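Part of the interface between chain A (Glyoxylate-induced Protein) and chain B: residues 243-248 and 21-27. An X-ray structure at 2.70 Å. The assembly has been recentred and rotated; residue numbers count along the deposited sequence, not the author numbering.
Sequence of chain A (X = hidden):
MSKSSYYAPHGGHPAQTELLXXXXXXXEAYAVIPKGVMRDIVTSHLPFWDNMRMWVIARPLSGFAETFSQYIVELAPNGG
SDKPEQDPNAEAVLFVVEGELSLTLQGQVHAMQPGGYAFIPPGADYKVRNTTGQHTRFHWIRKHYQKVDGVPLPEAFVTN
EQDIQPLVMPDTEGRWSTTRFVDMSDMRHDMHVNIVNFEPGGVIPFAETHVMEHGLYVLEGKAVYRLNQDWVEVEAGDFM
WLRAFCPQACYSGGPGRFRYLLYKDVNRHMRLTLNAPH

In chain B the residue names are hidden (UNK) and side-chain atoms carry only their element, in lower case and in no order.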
ATOM      1  N   ARG A 243      11.402 -17.290   2.575  1.00 10.60           N
ATOM      2  CA  ARG A 243      11.343 -17.196   4.037  1.00 11.68           C
ATOM      3  C   ARG A 243      10.829 -18.401   4.808  1.00 13.88           C
ATOM      4  O   ARG A 243      11.415 -18.779   5.835  1.00 17.94           O
ATOM      5  CB  ARG A 243      10.513 -15.977   4.467  1.00 11.23           C
ATOM      6  CG  ARG A 243      11.317 -14.737   4.844  1.00 12.23           C
ATOM      7  CD  ARG A 243      11.340 -14.464   6.354  1.00 13.59           C
ATOM      8  NE  ARG A 243      12.240 -13.361   6.686  1.00 15.56           N
ATOM      9  CZ  ARG A 243      12.038 -12.101   6.315  1.00 16.10           C
ATOM     10  NH1 ARG A 243      12.909 -11.152   6.648  1.00 16.37           N
ATOM     11  NH2 ARG A 243      10.951 -11.790   5.624  1.00 16.12           N
ATOM     12  N   ALA A 244       9.734 -18.985   4.345  1.00 12.77           N
ATOM     13  CA  ALA A 244       9.132 -20.142   5.009  1.00 13.87           C
ATOM     14  C   ALA A 244       7.652 -20.122   4.712  1.00 15.07           C
ATOM     15  O   ALA A 244       6.994 -19.085   4.821  1.00 16.16           O
ATOM     16  CB  ALA A 244       9.348 -20.108   6.515  1.00 10.07           C
ATOM     17  N   PHE A 245       7.147 -21.286   4.332  1.00 14.91           N
ATOM     18  CA  PHE A 245       5.760 -21.455   3.982  1.00 14.10           C
ATOM     19  C   PHE A 245       5.406 -20.578   2.802  1.00 13.06           C
ATOM     20  O   PHE A 245       4.262 -20.555   2.368  1.00 15.10           O
ATOM     21  CB  PHE A 245       4.882 -21.126   5.175  1.00 16.46           C
ATOM     22  CG  PHE A 245       5.087 -22.034   6.334  1.00 18.13           C
ATOM     23  CD1 PHE A 245       4.629 -23.347   6.294  1.00 18.99           C
ATOM     24  CD2 PHE A 245       5.754 -21.584   7.466  1.00 19.99           C
ATOM     25  CE1 PHE A 245       4.822 -24.202   7.376  1.00 20.11           C
ATOM     26  CE2 PHE A 245       5.956 -22.427   8.554  1.00 20.46           C
ATOM     27  CZ  PHE A 245       5.491 -23.740   8.507  1.00 21.61           C
ATOM     28  N   CYS A 246       6.391 -19.861   2.275  1.00 10.38           N
ATOM     29  CA  CYS A 246       6.152 -19.005   1.121  1.00 10.85           C
ATOM     30  C   CYS A 246       5.658 -19.851  -0.057  1.00 10.43           C
ATOM     31  O   CYS A 246       6.360 -20.744  -0.520  1.00 12.19           O
ATOM     32  CB  CYS A 246       7.436 -18.285   0.725  1.00 11.18           C
ATOM     33  SG  CYS A 246       7.229 -17.196  -0.702  1.00 11.20           S
ATOM     34  N   PRO A 247       4.437 -19.590  -0.550  1.00  9.57           N
ATOM     35  CA  PRO A 247       3.925 -20.379  -1.676  1.00  9.60           C
ATOM     36  C   PRO A 247       4.826 -20.293  -2.913  1.00  9.46           C
ATOM     37  O   PRO A 247       5.418 -19.249  -3.193  1.00  7.88           O
ATOM     38  CB  PRO A 247       2.545 -19.772  -1.917  1.00  9.51           C
ATOM     39  CG  PRO A 247       2.154 -19.279  -0.557  1.00  8.57           C
ATOM     40  CD  PRO A 247       3.418 -18.642  -0.072  1.00  8.63           C
ATOM     41  N   GLN A 248       4.924 -21.396  -3.648  1.00 10.18           N
ATOM     42  CA  GLN A 248       5.755 -21.451  -4.846  1.00  9.13           C
ATOM     43  C   GLN A 248       5.049 -22.124  -6.006  1.00 10.31           C
ATOM     44  O   GLN A 248       4.703 -23.305  -5.939  1.00 12.80           O
ATOM     45  CB  GLN A 248       7.035 -22.224  -4.561  1.00  8.83           C
ATOM     46  CG  GLN A 248       7.773 -21.801  -3.313  1.00  7.58           C
ATOM     47  CD  GLN A 248       9.062 -22.567  -3.158  1.00  7.02           C
ATOM     48  OE1 GLN A 248       9.906 -22.533  -4.046  1.00 10.94           O
ATOM     49  NE2 GLN A 248       9.224 -23.266  -2.040  1.00  3.50           N
TER
ATOM     50  N   UNK B  21      -5.835 -18.646  -5.799  1.00 48.88           N
ATOM     51  CA  UNK B  21      -4.597 -18.219  -5.151  1.00 48.09           C
ATOM     52  C   UNK B  21      -4.362 -18.990  -3.849  1.00 49.10           C
ATOM     53  O   UNK B  21      -4.239 -20.217  -3.870  1.00 51.18           O
ATOM     54  o   UNK B  21      -5.896 -16.308  -4.330  1.00 49.05           O
ATOM     55  c   UNK B  21      -4.620 -16.689  -4.867  1.00 50.73           C
ATOM     56  c   UNK B  21      -4.363 -15.902  -6.155  1.00 49.22           C
ATOM     57  N   UNK B  22      -4.294 -18.294  -2.717  1.00 48.56           N
ATOM     58  CA  UNK B  22      -4.060 -18.984  -1.453  1.00 46.78           C
ATOM     59  C   UNK B  22      -4.233 -18.073  -0.246  1.00 43.14           C
ATOM     60  O   UNK B  22      -3.903 -16.889  -0.287  1.00 41.36           O
ATOM     61  c   UNK B  22      -2.655 -19.610  -1.456  1.00 48.93           C
ATOM     62  o   UNK B  22      -3.428 -21.465  -0.137  1.00 50.48           O
ATOM     63  c   UNK B  22      -2.479 -20.669  -0.376  1.00 50.55           C
ATOM     64  o   UNK B  22      -1.377 -20.718   0.220  1.00 51.99           O
ATOM     65  N   UNK B  23      -4.751 -18.647   0.833  1.00 41.16           N
ATOM     66  CA  UNK B  23      -4.994 -17.895   2.050  1.00 38.30           C
ATOM     67  C   UNK B  23      -3.762 -17.653   2.919  1.00 34.98           C
ATOM     68  O   UNK B  23      -3.873 -17.089   4.006  1.00 33.88           O
ATOM     69  c   UNK B  23      -6.103 -18.586   2.854  1.00 37.92           C
ATOM     70  n   UNK B  23      -8.337 -20.515   3.264  1.00 37.56           N
ATOM     71  n   UNK B  23      -7.675 -22.346   4.480  1.00 39.80           N
ATOM     72  c   UNK B  23      -7.470 -18.492   2.189  1.00 37.39           C
ATOM     73  c   UNK B  23      -7.869 -21.038   4.389  1.00 37.58           C
ATOM     74  n   UNK B  23      -7.580 -20.256   5.416  1.00 37.75           N
ATOM     75  c   UNK B  23      -8.562 -19.092   3.048  1.00 37.18           C
ATOM     76  N   UNK B  24      -2.593 -18.072   2.434  1.00 33.47           N
ATOM     77  CA  UNK B  24      -1.327 -17.893   3.162  1.00 31.14           C
ATOM     78  C   UNK B  24      -1.024 -16.408   3.325  1.00 29.61           C
ATOM     79  O   UNK B  24      -1.039 -15.649   2.361  1.00 28.69           O
ATOM     80  c   UNK B  24      -0.183 -18.576   2.420  1.00 29.05           C
ATOM     81  N   UNK B  25      -0.739 -16.000   4.549  1.00 28.53           N
ATOM     82  CA  UNK B  25      -0.462 -14.609   4.816  1.00 28.38           C
ATOM     83  C   UNK B  25       0.781 -14.404   5.664  1.00 25.60           C
ATOM     84  O   UNK B  25       1.176 -15.270   6.444  1.00 24.82           O
ATOM     85  c   UNK B  25      -1.669 -13.966   5.500  1.00 34.56           C
ATOM     86  c   UNK B  25      -1.364 -12.634   1.962  1.00 54.33           C
ATOM     87  c   UNK B  25      -2.669 -13.317   4.546  1.00 43.82           C
ATOM     88 se   UNK B  25      -1.921 -11.761   3.605  1.00 58.19          SE
ATOM     89  N   UNK B  26       1.401 -13.244   5.502  1.00 22.42           N
ATOM     90  CA  UNK B  26       2.597 -12.908   6.266  1.00 19.38           C
ATOM     91  C   UNK B  26       2.587 -11.398   6.435  1.00 17.55           C
ATOM     92  O   UNK B  26       2.855 -10.665   5.493  1.00 18.61           O
ATOM     93  c   UNK B  26       3.683 -16.782   3.843  1.00 14.05           C
ATOM     94  c   UNK B  26       4.278 -17.081   6.157  1.00 12.82           C
ATOM     95  c   UNK B  26       4.241 -15.702   6.343  1.00 14.28           C
ATOM     96  c   UNK B  26       3.924 -14.847   5.291  1.00 15.76           C
ATOM     97  c   UNK B  26       4.001 -17.624   4.907  1.00 12.09           C
ATOM     98  c   UNK B  26       3.648 -15.399   4.041  1.00 15.32           C
ATOM     99  c   UNK B  26       3.853 -13.359   5.505  1.00 16.93           C
ATOM    100  N   UNK B  27       2.248 -10.928   7.626  1.00 16.06           N
ATOM    101  CA  UNK B  27       2.216  -9.491   7.870  1.00 15.28           C
ATOM    102  C   UNK B  27       3.203  -9.138   8.968  1.00 14.39           C
ATOM    103  O   UNK B  27       4.045  -9.954   9.335  1.00 15.93           O
ATOM    104  c   UNK B  27      -0.220  -9.488   7.305  1.00 13.65           C
ATOM    105  c   UNK B  27       0.814  -9.008   8.291  1.00 14.98           C
ATOM    106  o   UNK B  27       0.496  -9.505   9.599  1.00 18.00           O
TER

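Position 21 of chain B carries three side-chain atoms beyond CA: a carbon bearing one oxygen and one further carbon. They lie out of reach of the chain A stretch, so the identity rests on the atoms alone. A branch of this kind at CB, with a hydroxyl and a methyl, is threonine, Thr21(B).

At position 22 two carbons lead to a pair of oxygens on the second, a short planar fork. CB points toward chain A, and one of the oxygens lies 3.9 Å from CG of Pro247(A). Both terminal atoms are oxygen, which makes the group a carboxylate; an amide would have one nitrogen. Two carbons make it aspartate. The oxygen near the proline is OD2 of Asp22(B), and this is a plain contact between a carboxylate oxygen and a ring carbon. The residue is partly exposed, which a charged side chain tolerates, and it makes no hydrogen bond to the chain A stretch.

Position 23 has a long chain of three carbons, then a nitrogen, then a carbon holding two more nitrogens, all out of reach of the chain A stretch. The terminal group is the guanidinium of arginine. The NH1 and NH2 of Arg23(B) are hydrogen-bonded elsewhere in the structure.

Position 24 shows a single carbon, CB, pointing toward chain A and standing 3.8 Å from CG of Pro247(A). One carbon and nothing more means alanine. The small methyl of Ala24(B) suits a buried place where the proline ring already lies at van der Waals distance; CA of Ala24(B) and CA of Pro247(A), 7.6 Å apart, are the nearest CA pair across the stretches.

Position 25 has two carbons, a selenium and a last carbon in an unbranched line. Its CB points away from chain A, and the side chain makes no contact with the chain A stretch. The selenium identifies methionine in its selenomethionine form, Met25(B), in the strand.

Position 26 bears one carbon followed by a ring of six carbons with no heteroatom. The ring reaches Ala244(A), Phe245(A), Cys246(A) and Pro247(A). With no hydroxyl on the ring, this is phenylalanine. CZ of Phe26(B) lies 3.6 Å from CB of Phe245(A), while CE2 lies 4.3 Å from CD of Pro247(A). Both of these chain A carbons meet the ring at its edge. A flat hydrocarbon suits this buried site because it packs against apolar carbons. Its tip also sits beside backbone polar atoms: O of Ala244(A) is 3.3 Å from CZ of Phe26(B), a plain contact and not a hydrogen bond.

Position 27 again has a carbon carrying one oxygen and one carbon, out of reach of the chain A stretch, so it is threonine. The OG1 of Thr27(B) is hydrogen-bonded to a residue just outside the stretches.

The contact works by packing, with no hydrogen bond between the stretches. Phe26(B) supplies the largest covered area, 65 Å² of the 190 Å² buried in all, and its ring tip packs against Ala244(A), Phe245(A) and Cys246(A). Pro247(A), covered by 44 Å², meets Asp22(B), Ala24(B) and Phe26(B): the alternate residues whose CB atoms point toward chain A.

Chain B, residues 21-27: TDRAMFT
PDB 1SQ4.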